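Local structure of carboxylesterase (Est-2) (Archaeoglobus fulgidus, 5FRD) at residues 115-129 with 165-178. The protein probably hydrolyses carboxylic esters as an alpha/beta-hydrolase esterase, and binds coenzyme A in a pocket near its active site. Sequence-based numbering, arbitrary orientation.
With COA (coenzyme A), chain C.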
ATOM      1  N   GLY A 115       6.879   6.244   0.385  1.00 13.49           N
ATOM      2  CA  GLY A 115       8.046   7.079   0.147  1.00 13.83           C
ATOM      3  C   GLY A 115       8.847   6.560  -1.017  1.00 14.95           C
ATOM      4  O   GLY A 115       8.697   5.405  -1.459  1.00 14.60           O
ATOM      5  N   ALA A 116       9.720   7.415  -1.513  1.00 15.10           N
ATOM      6  CA  ALA A 116      10.694   7.041  -2.549  1.00 14.53           C
ATOM      7  C   ALA A 116      11.876   6.248  -2.020  1.00 15.94           C
ATOM      8  O   ALA A 116      12.611   5.636  -2.778  1.00 16.68           O
ATOM      9  CB  ALA A 116      11.187   8.294  -3.251  1.00 16.78           C
ATOM     10  N   ARG A 117      12.025   6.215  -0.709  1.00 15.77           N
ATOM     11  CA  ARG A 117      13.033   5.464   0.009  1.00 16.06           C
ATOM     12  C   ARG A 117      12.412   5.118   1.360  1.00 17.24           C
ATOM     13  O   ARG A 117      11.768   5.995   1.988  1.00 16.82           O
ATOM     14  CB  ARG A 117      14.292   6.307   0.217  1.00 17.92           C
ATOM     15  CG  ARG A 117      15.444   5.544   0.858  1.00 20.90           C
ATOM     16  CD  ARG A 117      16.590   6.476   1.228  1.00 24.42           C
ATOM     17  NE  ARG A 117      17.338   6.875   0.036  1.00 24.86           N
ATOM     18  CZ  ARG A 117      18.386   7.695   0.048  1.00 34.77           C
ATOM     19  NH1 ARG A 117      18.800   8.260   1.177  1.00 32.81           N
ATOM     20  NH2 ARG A 117      18.991   7.979  -1.103  1.00 37.10           N
ATOM     21  N   LEU A 118      12.580   3.864   1.789  1.00 17.34           N
ATOM     22  CA  LEU A 118      11.869   3.369   2.978  1.00 16.01           C
ATOM     23  C   LEU A 118      12.790   2.696   3.975  1.00 17.60           C
ATOM     24  O   LEU A 118      12.515   1.602   4.491  1.00 16.44           O
ATOM     25  CB  LEU A 118      10.717   2.454   2.542  1.00 15.42           C
ATOM     26  CG  LEU A 118       9.568   3.135   1.787  1.00 17.07           C
ATOM     27  CD1 LEU A 118       8.593   2.081   1.282  1.00 16.75           C
ATOM     28  CD2 LEU A 118       8.830   4.145   2.666  1.00 16.60           C
ATOM     29  N   ARG A 119      13.867   3.389   4.325  1.00 18.46           N
ATOM     30  CA  ARG A 119      14.707   2.917   5.399  1.00 18.69           C
ATOM     31  C   ARG A 119      13.881   2.682   6.674  1.00 16.94           C
ATOM     32  O   ARG A 119      12.979   3.458   6.998  1.00 17.99           O
ATOM     33  CB  ARG A 119      15.816   3.931   5.692  1.00 20.08           C
ATOM     34  CG  ARG A 119      16.903   3.993   4.621  1.00 21.92           C
ATOM     35  CD  ARG A 119      17.817   2.761   4.578  1.00 20.62           C
ATOM     36  NE  ARG A 119      18.216   2.317   5.901  1.00 23.62           N
ATOM     37  CZ  ARG A 119      19.055   2.961   6.712  1.00 28.69           C
ATOM     38  NH1 ARG A 119      19.659   4.075   6.322  1.00 26.80           N
ATOM     39  NH2 ARG A 119      19.280   2.474   7.937  1.00 29.92           N
ATOM     40  N   VAL A 120      14.227   1.618   7.385  1.00 17.08           N
ATOM     41  CA  VAL A 120      13.553   1.242   8.610  1.00 16.51           C
ATOM     42  C   VAL A 120      14.467   1.460   9.833  1.00 18.80           C
ATOM     43  O   VAL A 120      15.632   1.054   9.824  1.00 21.53           O
ATOM     44  CB  VAL A 120      13.101  -0.221   8.540  1.00 18.27           C
ATOM     45  CG1 VAL A 120      12.369  -0.624   9.816  1.00 19.94           C
ATOM     46  CG2 VAL A 120      12.233  -0.460   7.304  1.00 17.95           C
ATOM     47  N   LEU A 121      13.907   2.062  10.860  1.00 17.27           N
ATOM     48  CA  LEU A 121      14.639   2.270  12.118  0.70 21.32           C
ATOM     49  C   LEU A 121      15.277   0.976  12.555  1.00 22.57           C
ATOM     50  O   LEU A 121      14.582  -0.022  12.707  1.00 21.62           O
ATOM     51  CB  LEU A 121      13.698   2.687  13.227  0.70 21.89           C
ATOM     52  CG  LEU A 121      13.227   4.123  13.324  0.70 22.55           C
ATOM     53  CD1 LEU A 121      12.107   4.216  14.349  0.70 25.57           C
ATOM     54  CD2 LEU A 121      14.390   5.046  13.663  0.70 25.78           C
ATOM     55  N   PRO A 122      16.622   0.960  12.754  1.00 23.97           N
ATOM     56  CA  PRO A 122      17.258  -0.264  13.236  1.00 23.90           C
ATOM     57  C   PRO A 122      16.670  -0.845  14.529  1.00 23.28           C
ATOM     58  O   PRO A 122      16.537  -2.061  14.667  1.00 24.99           O
ATOM     59  CB  PRO A 122      18.707   0.166  13.429  1.00 30.90           C
ATOM     60  CG  PRO A 122      18.904   1.147  12.334  1.00 30.32           C
ATOM     61  CD  PRO A 122      17.627   1.946  12.316  1.00 26.12           C
ATOM     62  N   GLU A 123      16.190  -0.001  15.411  1.00 25.20           N
ATOM     63  CA  GLU A 123      15.495  -0.463  16.638  1.00 27.41           C
ATOM     64  C   GLU A 123      14.227  -1.300  16.344  1.00 35.87           C
ATOM     65  O   GLU A 123      13.817  -2.151  17.141  1.00 31.84           O
ATOM     66  CB  GLU A 123      15.160   0.752  17.494  1.00 31.96           C
ATOM     67  CG  GLU A 123      14.656   0.437  18.893  1.00 60.51           C
ATOM     68  CD  GLU A 123      14.601   1.659  19.813  1.00 50.65           C
ATOM     69  OE1 GLU A 123      14.811   2.793  19.332  1.00 62.69           O
ATOM     70  OE2 GLU A 123      14.332   1.489  21.029  1.00 53.92           O
ATOM     71  N   ILE A 124      13.577  -1.048  15.211  1.00 23.08           N
ATOM     72  CA  ILE A 124      12.462  -1.896  14.768  1.00 21.72           C
ATOM     73  C   ILE A 124      13.050  -3.111  14.078  1.00 22.51           C
ATOM     74  O   ILE A 124      12.758  -4.229  14.448  1.00 21.97           O
ATOM     75  CB  ILE A 124      11.479  -1.138  13.822  1.00 23.57           C
ATOM     76  CG1 ILE A 124      10.786   0.046  14.534  1.00 24.84           C
ATOM     77  CG2 ILE A 124      10.416  -2.096  13.252  1.00 23.90           C
ATOM     78  CD1 ILE A 124       9.986   1.001  13.656  1.00 24.09           C
ATOM     79  N   LEU A 125      13.846  -2.906  13.031  1.00 22.38           N
ATOM     80  CA  LEU A 125      14.213  -3.977  12.138  1.00 22.95           C
ATOM     81  C   LEU A 125      15.076  -5.028  12.851  1.00 29.16           C
ATOM     82  O   LEU A 125      14.795  -6.217  12.723  1.00 30.76           O
ATOM     83  CB  LEU A 125      14.867  -3.374  10.861  1.00 28.64           C
ATOM     84  CG  LEU A 125      15.212  -4.302   9.718  1.00 34.08           C
ATOM     85  CD1 LEU A 125      13.980  -5.005   9.169  1.00 30.19           C
ATOM     86  CD2 LEU A 125      15.912  -3.527   8.615  1.00 28.40           C
ATOM     87  N   GLU A 126      16.059  -4.591  13.639  1.00 27.76           N
ATOM     88  CA  GLU A 126      16.911  -5.504  14.410  0.60 35.56           C
ATOM     89  C   GLU A 126      16.209  -5.959  15.695  1.00 27.70           C
ATOM     90  O   GLU A 126      16.449  -7.059  16.187  1.00 31.46           O
ATOM     91  CB  GLU A 126      18.260  -4.860  14.773  0.60 42.66           C
ATOM     92  CG  GLU A 126      19.172  -4.435  13.614  0.60 49.32           C
ATOM     93  CD  GLU A 126      19.276  -5.487  12.525  0.60 38.86           C
ATOM     94  OE1 GLU A 126      19.986  -6.498  12.723  0.60 56.87           O
ATOM     95  OE2 GLU A 126      18.652  -5.293  11.465  0.60 56.52           O
ATOM     96  N   GLY A 127      15.326  -5.116  16.233  1.00 27.94           N
ATOM     97  CA  GLY A 127      14.556  -5.446  17.430  1.00 25.57           C
ATOM     98  C   GLY A 127      13.580  -6.612  17.234  1.00 29.59           C
ATOM     99  O   GLY A 127      13.253  -7.331  18.183  1.00 27.22           O
ATOM    100  N   LEU A 128      13.144  -6.855  15.996  1.00 22.61           N
ATOM    101  CA  LEU A 128      12.214  -7.948  15.741  1.00 20.11           C
ATOM    102  C   LEU A 128      12.786  -9.364  15.887  1.00 28.79           C
ATOM    103  O   LEU A 128      12.011 -10.305  16.102  1.00 26.52           O
ATOM    104  CB  LEU A 128      11.635  -7.889  14.343  1.00 23.41           C
ATOM    105  CG  LEU A 128      10.630  -6.805  14.089  1.00 18.54           C
ATOM    106  CD1 LEU A 128      10.455  -6.664  12.589  1.00 23.53           C
ATOM    107  CD2 LEU A 128       9.311  -7.092  14.773  1.00 21.30           C
ATOM    108  N   LYS A 129      14.113  -9.511  15.787  1.00 26.46           N
ATOM    109  CA  LYS A 129      14.772 -10.813  15.894  0.60 25.15           C
ATOM    110  C   LYS A 129      15.014 -11.129  17.361  1.00 30.72           C
ATOM    111  O   LYS A 129      14.990 -12.287  17.740  1.00 43.89           O
ATOM    112  CB  LYS A 129      16.102 -10.859  15.123  0.60 42.17           C
ATOM    113  CG  LYS A 129      16.049 -10.400  13.660  0.60 37.28           C
ATOM    114  CD  LYS A 129      17.435 -10.365  13.019  0.60 47.87           C
ATOM    115  CE  LYS A 129      18.207  -9.111  13.395  0.60 49.63           C
ATOM    116  NZ  LYS A 129      19.610  -9.143  12.898  0.60 59.97           N
ATOM    117  N   LEU A 165       6.822 -10.085   8.645  1.00 14.11           N
ATOM    118  CA  LEU A 165       6.976  -8.659   8.867  1.00 14.24           C
ATOM    119  C   LEU A 165       8.430  -8.266   8.710  1.00 16.16           C
ATOM    120  O   LEU A 165       8.728  -7.268   8.054  1.00 15.37           O
ATOM    121  CB  LEU A 165       6.464  -8.279  10.247  1.00 15.16           C
ATOM    122  CG  LEU A 165       6.656  -6.856  10.701  1.00 16.33           C
ATOM    123  CD1 LEU A 165       5.918  -5.869   9.803  1.00 17.02           C
ATOM    124  CD2 LEU A 165       6.225  -6.667  12.158  1.00 17.64           C
ATOM    125  N   HIS A 166       9.339  -9.039   9.295  1.00 16.33           N
ATOM    126  CA  HIS A 166      10.756  -8.724   9.181  1.00 17.71           C
ATOM    127  C   HIS A 166      11.229  -8.858   7.732  1.00 17.29           C
ATOM    128  O   HIS A 166      11.958  -7.969   7.237  1.00 16.82           O
ATOM    129  CB  HIS A 166      11.588  -9.620  10.105  1.00 18.27           C
ATOM    130  CG  HIS A 166      13.041  -9.309  10.068  1.00 20.61           C
ATOM    131  ND1 HIS A 166      13.927 -10.024   9.290  1.00 37.25           N
ATOM    132  CD2 HIS A 166      13.760  -8.349  10.682  1.00 31.03           C
ATOM    133  CE1 HIS A 166      15.138  -9.517   9.436  1.00 30.38           C
ATOM    134  NE2 HIS A 166      15.066  -8.505  10.279  1.00 25.72           N
ATOM    135  N   LEU A 167      10.788  -9.869   7.004  1.00 16.20           N
ATOM    136  CA  LEU A 167      11.149  -9.996   5.584  1.00 16.24           C
ATOM    137  C   LEU A 167      10.668  -8.811   4.781  1.00 16.89           C
ATOM    138  O   LEU A 167      11.428  -8.228   3.989  1.00 17.38           O
ATOM    139  CB  LEU A 167      10.595 -11.272   4.972  1.00 17.08           C
ATOM    140  CG  LEU A 167      11.203 -12.591   5.467  1.00 27.04           C
ATOM    141  CD1 LEU A 167      10.439 -13.752   4.853  1.00 30.79           C
ATOM    142  CD2 LEU A 167      12.686 -12.694   5.135  1.00 30.49           C
ATOM    143  N   ASP A 168       9.425  -8.413   4.990  1.00 14.84           N
ATOM    144  CA  ASP A 168       8.834  -7.278   4.266  1.00 14.49           C
ATOM    145  C   ASP A 168       9.587  -5.985   4.582  1.00 15.40           C
ATOM    146  O   ASP A 168       9.860  -5.184   3.702  1.00 15.73           O
ATOM    147  CB  ASP A 168       7.363  -7.072   4.687  1.00 15.65           C
ATOM    148  CG  ASP A 168       6.415  -8.136   4.169  1.00 19.85           C
ATOM    149  OD1 ASP A 168       6.760  -8.922   3.258  1.00 19.87           O
ATOM    150  OD2 ASP A 168       5.243  -8.194   4.702  1.00 18.40           O
ATOM    151  N   LEU A 169       9.868  -5.726   5.856  1.00 14.68           N
ATOM    152  CA  LEU A 169      10.572  -4.515   6.260  1.00 15.03           C
ATOM    153  C   LEU A 169      11.998  -4.515   5.737  1.00 15.76           C
ATOM    154  O   LEU A 169      12.530  -3.444   5.444  1.00 16.84           O
ATOM    155  CB  LEU A 169      10.546  -4.319   7.765  1.00 15.35           C
ATOM    156  CG  LEU A 169       9.174  -3.961   8.337  1.00 17.54           C
ATOM    157  CD1 LEU A 169       9.272  -3.964   9.859  1.00 18.85           C
ATOM    158  CD2 LEU A 169       8.688  -2.612   7.862  1.00 18.39           C
ATOM    159  N   SER A 170      12.627  -5.668   5.646  1.00 16.10           N
ATOM    160  CA  SER A 170      13.954  -5.755   5.022  0.75 16.00           C
ATOM    161  C   SER A 170      13.907  -5.347   3.557  1.00 19.41           C
ATOM    162  O   SER A 170      14.838  -4.705   3.065  1.00 20.20           O
ATOM    163  CB  SER A 170      14.503  -7.167   5.170  0.75 18.28           C
ATOM    164  OG  SER A 170      14.801  -7.452   6.519  0.75 20.34           O
ATOM    165  N   LEU A 171      12.821  -5.678   2.852  1.00 17.28           N
ATOM    166  CA  LEU A 171      12.671  -5.240   1.464  1.00 17.01           C
ATOM    167  C   LEU A 171      12.468  -3.740   1.412  1.00 17.95           C
ATOM    168  O   LEU A 171      13.039  -3.068   0.546  1.00 19.29           O
ATOM    169  CB  LEU A 171      11.502  -5.929   0.773  1.00 18.56           C
ATOM    170  CG  LEU A 171      11.561  -7.445   0.598  1.00 21.81           C
ATOM    171  CD1 LEU A 171      10.361  -7.943  -0.197  1.00 22.95           C
ATOM    172  CD2 LEU A 171      12.850  -7.925  -0.047  1.00 25.30           C
ATOM    173  N   CYS A 172      11.674  -3.180   2.305  1.00 16.70           N
ATOM    174  CA  CYS A 172      11.542  -1.722   2.417  1.00 18.92           C
ATOM    175  C   CYS A 172      12.882  -1.037   2.640  1.00 17.62           C
ATOM    176  O   CYS A 172      13.213  -0.001   2.006  1.00 16.84           O
ATOM    177  CB  CYS A 172      10.623  -1.320   3.573  1.00 15.06           C
ATOM    178  SG  CYS A 172       8.879  -1.710   3.341  1.00 19.18           S
ATOM    179  N   ASP A 173      13.667  -1.620   3.532  1.00 18.18           N
ATOM    180  CA  ASP A 173      14.934  -1.007   3.923  1.00 18.63           C
ATOM    181  C   ASP A 173      15.900  -0.898   2.744  1.00 19.24           C
ATOM    182  O   ASP A 173      16.768  -0.020   2.767  1.00 23.67           O
ATOM    183  CB  ASP A 173      15.548  -1.808   5.051  1.00 19.55           C
ATOM    184  CG  ASP A 173      16.611  -1.046   5.789  1.00 25.84           C
ATOM    185  OD1 ASP A 173      16.411   0.095   6.231  1.00 20.07           O
ATOM    186  OD2 ASP A 173      17.666  -1.644   5.997  1.00 28.27           O
ATOM    187  N   ARG A 174      15.754  -1.775   1.763  1.00 18.65           N
ATOM    188  CA  ARG A 174      16.603  -1.776   0.563  0.60 22.69           C
ATOM    189  C   ARG A 174      15.988  -1.012  -0.607  1.00 21.80           C
ATOM    190  O   ARG A 174      16.621  -0.865  -1.657  1.00 25.61           O
ATOM    191  CB  ARG A 174      16.932  -3.215   0.151  0.60 25.47           C
ATOM    192  CG  ARG A 174      17.801  -3.943   1.169  0.60 34.38           C
ATOM    193  CD  ARG A 174      18.424  -5.218   0.608  0.60 49.80           C
ATOM    194  NE  ARG A 174      17.450  -6.280   0.326  0.60 48.26           N
ATOM    195  CZ  ARG A 174      17.079  -7.255   1.166  0.60 55.11           C
ATOM    196  NH1 ARG A 174      17.580  -7.351   2.401  0.60 43.68           N
ATOM    197  NH2 ARG A 174      16.186  -8.160   0.764  0.60 52.25           N
ATOM    198  N   PHE A 175      14.768  -0.498  -0.438  1.00 17.84           N
ATOM    199  CA  PHE A 175      14.089   0.196  -1.499  1.00 17.23           C
ATOM    200  C   PHE A 175      14.533   1.661  -1.559  1.00 17.21           C
ATOM    201  O   PHE A 175      14.448   2.391  -0.575  1.00 18.58           O
ATOM    202  CB  PHE A 175      12.564   0.112  -1.266  1.00 17.34           C
ATOM    203  CG  PHE A 175      11.763   0.911  -2.244  1.00 15.01           C
ATOM    204  CD1 PHE A 175      11.553   0.449  -3.536  1.00 15.87           C
ATOM    205  CD2 PHE A 175      11.220   2.131  -1.867  1.00 16.44           C
ATOM    206  CE1 PHE A 175      10.831   1.194  -4.424  1.00 16.10           C
ATOM    207  CE2 PHE A 175      10.486   2.874  -2.761  1.00 14.96           C
ATOM    208  CZ  PHE A 175      10.291   2.403  -4.031  1.00 17.63           C
ATOM    209  N   ASP A 176      14.983   2.091  -2.736  1.00 19.16           N
ATOM    210  CA  ASP A 176      15.521   3.442  -2.899  1.00 20.60           C
ATOM    211  C   ASP A 176      15.424   3.905  -4.348  1.00 22.10           C
ATOM    212  O   ASP A 176      16.214   3.472  -5.203  1.00 26.64           O
ATOM    213  CB  ASP A 176      16.983   3.483  -2.425  1.00 22.21           C
ATOM    214  CG  ASP A 176      17.592   4.868  -2.524  1.00 30.39           C
ATOM    215  OD1 ASP A 176      16.848   5.874  -2.540  1.00 23.97           O
ATOM    216  OD2 ASP A 176      18.831   4.952  -2.618  1.00 42.76           O
ATOM    217  N   LEU A 177      14.474   4.805  -4.600  1.00 17.66           N
ATOM    218  CA  LEU A 177      14.334   5.494  -5.863  1.00 19.62           C
ATOM    219  C   LEU A 177      14.594   7.002  -5.702  1.00 19.73           C
ATOM    220  O   LEU A 177      14.315   7.762  -6.625  1.00 21.59           O
ATOM    221  CB  LEU A 177      12.927   5.286  -6.401  1.00 20.07           C
ATOM    222  CG  LEU A 177      12.516   3.877  -6.800  1.00 20.24           C
ATOM    223  CD1 LEU A 177      11.075   3.841  -7.264  1.00 21.10           C
ATOM    224  CD2 LEU A 177      13.419   3.313  -7.894  1.00 28.60           C
ATOM    225  N   LEU A 178      15.125   7.433  -4.570  1.00 19.64           N
ATOM    226  CA  LEU A 178      15.103   8.863  -4.218  1.00 19.68           C
ATOM    227  C   LEU A 178      15.870   9.717  -5.260  1.00 20.11           C
ATOM    228  O   LEU A 178      15.340  10.704  -5.759  1.00 22.20           O
ATOM    229  CB  LEU A 178      15.664   9.050  -2.810  1.00 24.57           C
ATOM    230  CG  LEU A 178      15.528  10.410  -2.144  1.00 27.18           C
ATOM    231  CD1 LEU A 178      14.077  10.674  -1.807  1.00 32.74           C
ATOM    232  CD2 LEU A 178      16.387  10.465  -0.878  1.00 31.69           C
TER
HETATM  233  N1A COA C1257      11.478  11.116   0.914  1.00 20.45           N
HETATM  234  C2A COA C1257      12.174  12.257   1.019  1.00 23.06           C
HETATM  235  N3A COA C1257      13.354  12.306   1.651  1.00 27.31           N
HETATM  236  C4A COA C1257      13.898  11.193   2.192  1.00 22.76           C
HETATM  237  C5A COA C1257      13.211   9.920   2.117  1.00 20.79           C
HETATM  238  C6A COA C1257      11.939   9.929   1.415  1.00 20.31           C
HETATM  239  N6A COA C1257      11.232   8.785   1.310  1.00 18.08           N
HETATM  240  N7A COA C1257      13.942   8.987   2.748  1.00 22.45           N
HETATM  241  C8A COA C1257      15.048   9.627   3.167  1.00 29.53           C
HETATM  242  N9A COA C1257      15.004  10.934   2.837  1.00 29.43           N
HETATM  243  C1B COA C1257      16.038  11.929   3.182  1.00 31.94           C
HETATM  244  C2B COA C1257      15.963  12.177   4.661  1.00 28.71           C
HETATM  245  O2B COA C1257      14.970  13.163   4.939  1.00 35.12           O
HETATM  246  C3B COA C1257      17.397  12.570   4.975  1.00 38.10           C
HETATM  247  O3B COA C1257      17.573  13.953   4.677  1.00 50.13           O
HETATM  248  P3B COA C1257      18.382  14.955   5.655  1.00 54.57           P
HETATM  249  O7A COA C1257      19.775  14.361   5.614  1.00 66.89           O
HETATM  250  O8A COA C1257      17.654  14.840   6.979  1.00 43.84           O
HETATM  251  O9A COA C1257      18.222  16.303   4.988  1.00 65.70           O
HETATM  252  C4B COA C1257      18.218  11.730   4.015  1.00 26.28           C
HETATM  253  O4B COA C1257      17.325  11.400   2.933  1.00 29.39           O
HETATM  254  C5B COA C1257      18.790  10.458   4.619  1.00 27.50           C
HETATM  255  O5B COA C1257      17.718   9.664   5.151  1.00 25.67           O
HETATM  256  P1A COA C1257      17.778   8.060   5.136  1.00 24.39           P
HETATM  257  O1A COA C1257      18.233   7.557   3.829  1.00 23.99           O
HETATM  258  O2A COA C1257      16.394   7.617   5.613  1.00 23.91           O
HETATM  259  O3A COA C1257      18.902   7.588   6.185  1.00 27.30           O
HETATM  260  P2A COA C1257      19.128   8.020   7.718  1.00 30.20           P
HETATM  261  O4A COA C1257      20.251   7.104   8.118  1.00 35.35           O
HETATM  262  O5A COA C1257      19.195   9.512   7.831  1.00 36.21           O
HETATM  263  O6A COA C1257      17.785   7.637   8.536  1.00 28.66           O
HETATM  264  CBP COA C1257      16.107   6.310   9.548  1.00 21.99           C
HETATM  265  CCP COA C1257      17.375   6.286   8.706  1.00 29.29           C
HETATM  266  CDP COA C1257      15.603   4.875   9.686  1.00 25.76           C
HETATM  267  CEP COA C1257      16.456   6.883  10.936  1.00 28.13           C
HETATM  268  CAP COA C1257      15.046   7.186   8.835  1.00 26.55           C
HETATM  269  OAP COA C1257      14.848   6.725   7.474  1.00 24.69           O
HETATM  270  C9P COA C1257      13.722   7.202   9.567  1.00 24.63           C
HETATM  271  O9P COA C1257      13.623   7.755  10.643  1.00 25.62           O
HETATM  272  N8P COA C1257      12.682   6.610   8.952  1.00 24.01           N
HETATM  273  C7P COA C1257      11.302   6.675   9.441  1.00 22.35           C
HETATM  274  C6P COA C1257      10.914   5.527  10.367  1.00 22.24           C
HETATM  275  C5P COA C1257      10.746   4.148   9.760  1.00 22.76           C
HETATM  276  O5P COA C1257      11.296   3.166  10.275  1.00 21.01           O
HETATM  277  N4P COA C1257       9.936   4.040   8.704  1.00 21.12           N
HETATM  278  C3P COA C1257       9.599   2.770   8.104  1.00 24.81           C
HETATM  279  C2P COA C1257       9.415   2.944   6.615  1.00 23.39           C
HETATM  280  S1P COA C1257       8.843   1.380   5.916  1.00 24.44           S
HETATM  281  O   HOH W   1      17.882  -0.208   8.885  1.00 31.06           O
HETATM  282  O   HOH W   2      17.433  -7.335   9.893  1.00 41.75           O
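Arg-117 and Asp-176 run alongside each other and form a salt bridge, NE of Arg-117 lying 2.8 Å from OD1 of Asp-176 in a nearly straight bond. That oxygen lies in the guanidinium plane, while the arginine comes from above the carboxylate; from the opposite carboxylate face the backbone N of Leu-178 reaches the same OD1, closing an Asx turn. Leu-178 lays CD2 over the centre of the guanidinium face, 3.5 Å from CZ of Arg-117; an apolar branch suits that face, leaving the N-H edge for the acid and the phosphate. Thus held, Arg-117 turns NH1 to O1A of the coenzyme A diphosphate at 2.8 Å, and its carbonyl accepts from the adenine N6A.

Asp-173 makes a second such pair, with Arg-119. With CG anti to the backbone N (chi1 -163°), its carboxylate swings to the 115-129 segment, where OD1 takes NE of Arg-119 and the backbone N of Val-120, each at 2.9 Å, from opposite faces; a water joining Val-120 O to the Arg-119 side chain also donates to it. An acid suits this place, since one anionic oxygen accepts from both guanidinium and peptide N-H. Leu-121 N donates to the pantetheine carbonyl O5P, and Cys-172 SG lies 4.0 Å from the thiol S1P.

Backbone bonds flank the Arg-117 pair: Leu-177 N donates to Ala-116 O at 2.7 Å, and Leu-118 N weakly to Phe-175 O. Farther along, Leu-125 fits as a knob among four residues, CD1 turned to His-166, Leu-169 and Ser-170, CD2 to the Asp-173 carboxylate, while Leu-169 CD1 meets Ile-124 and Leu-128. Helix 132-141 backs Ile-124 and Leu-128; helix 90-101 backs Cys-172 and Phe-175.

The two acid-arginine pairs thus tie the loop after strand 106-112 to Asp-173 and to the turn at Asp-176, and the carboxylates probably temper the arginines' charge while leaving Arg-117 able to bind the diphosphate.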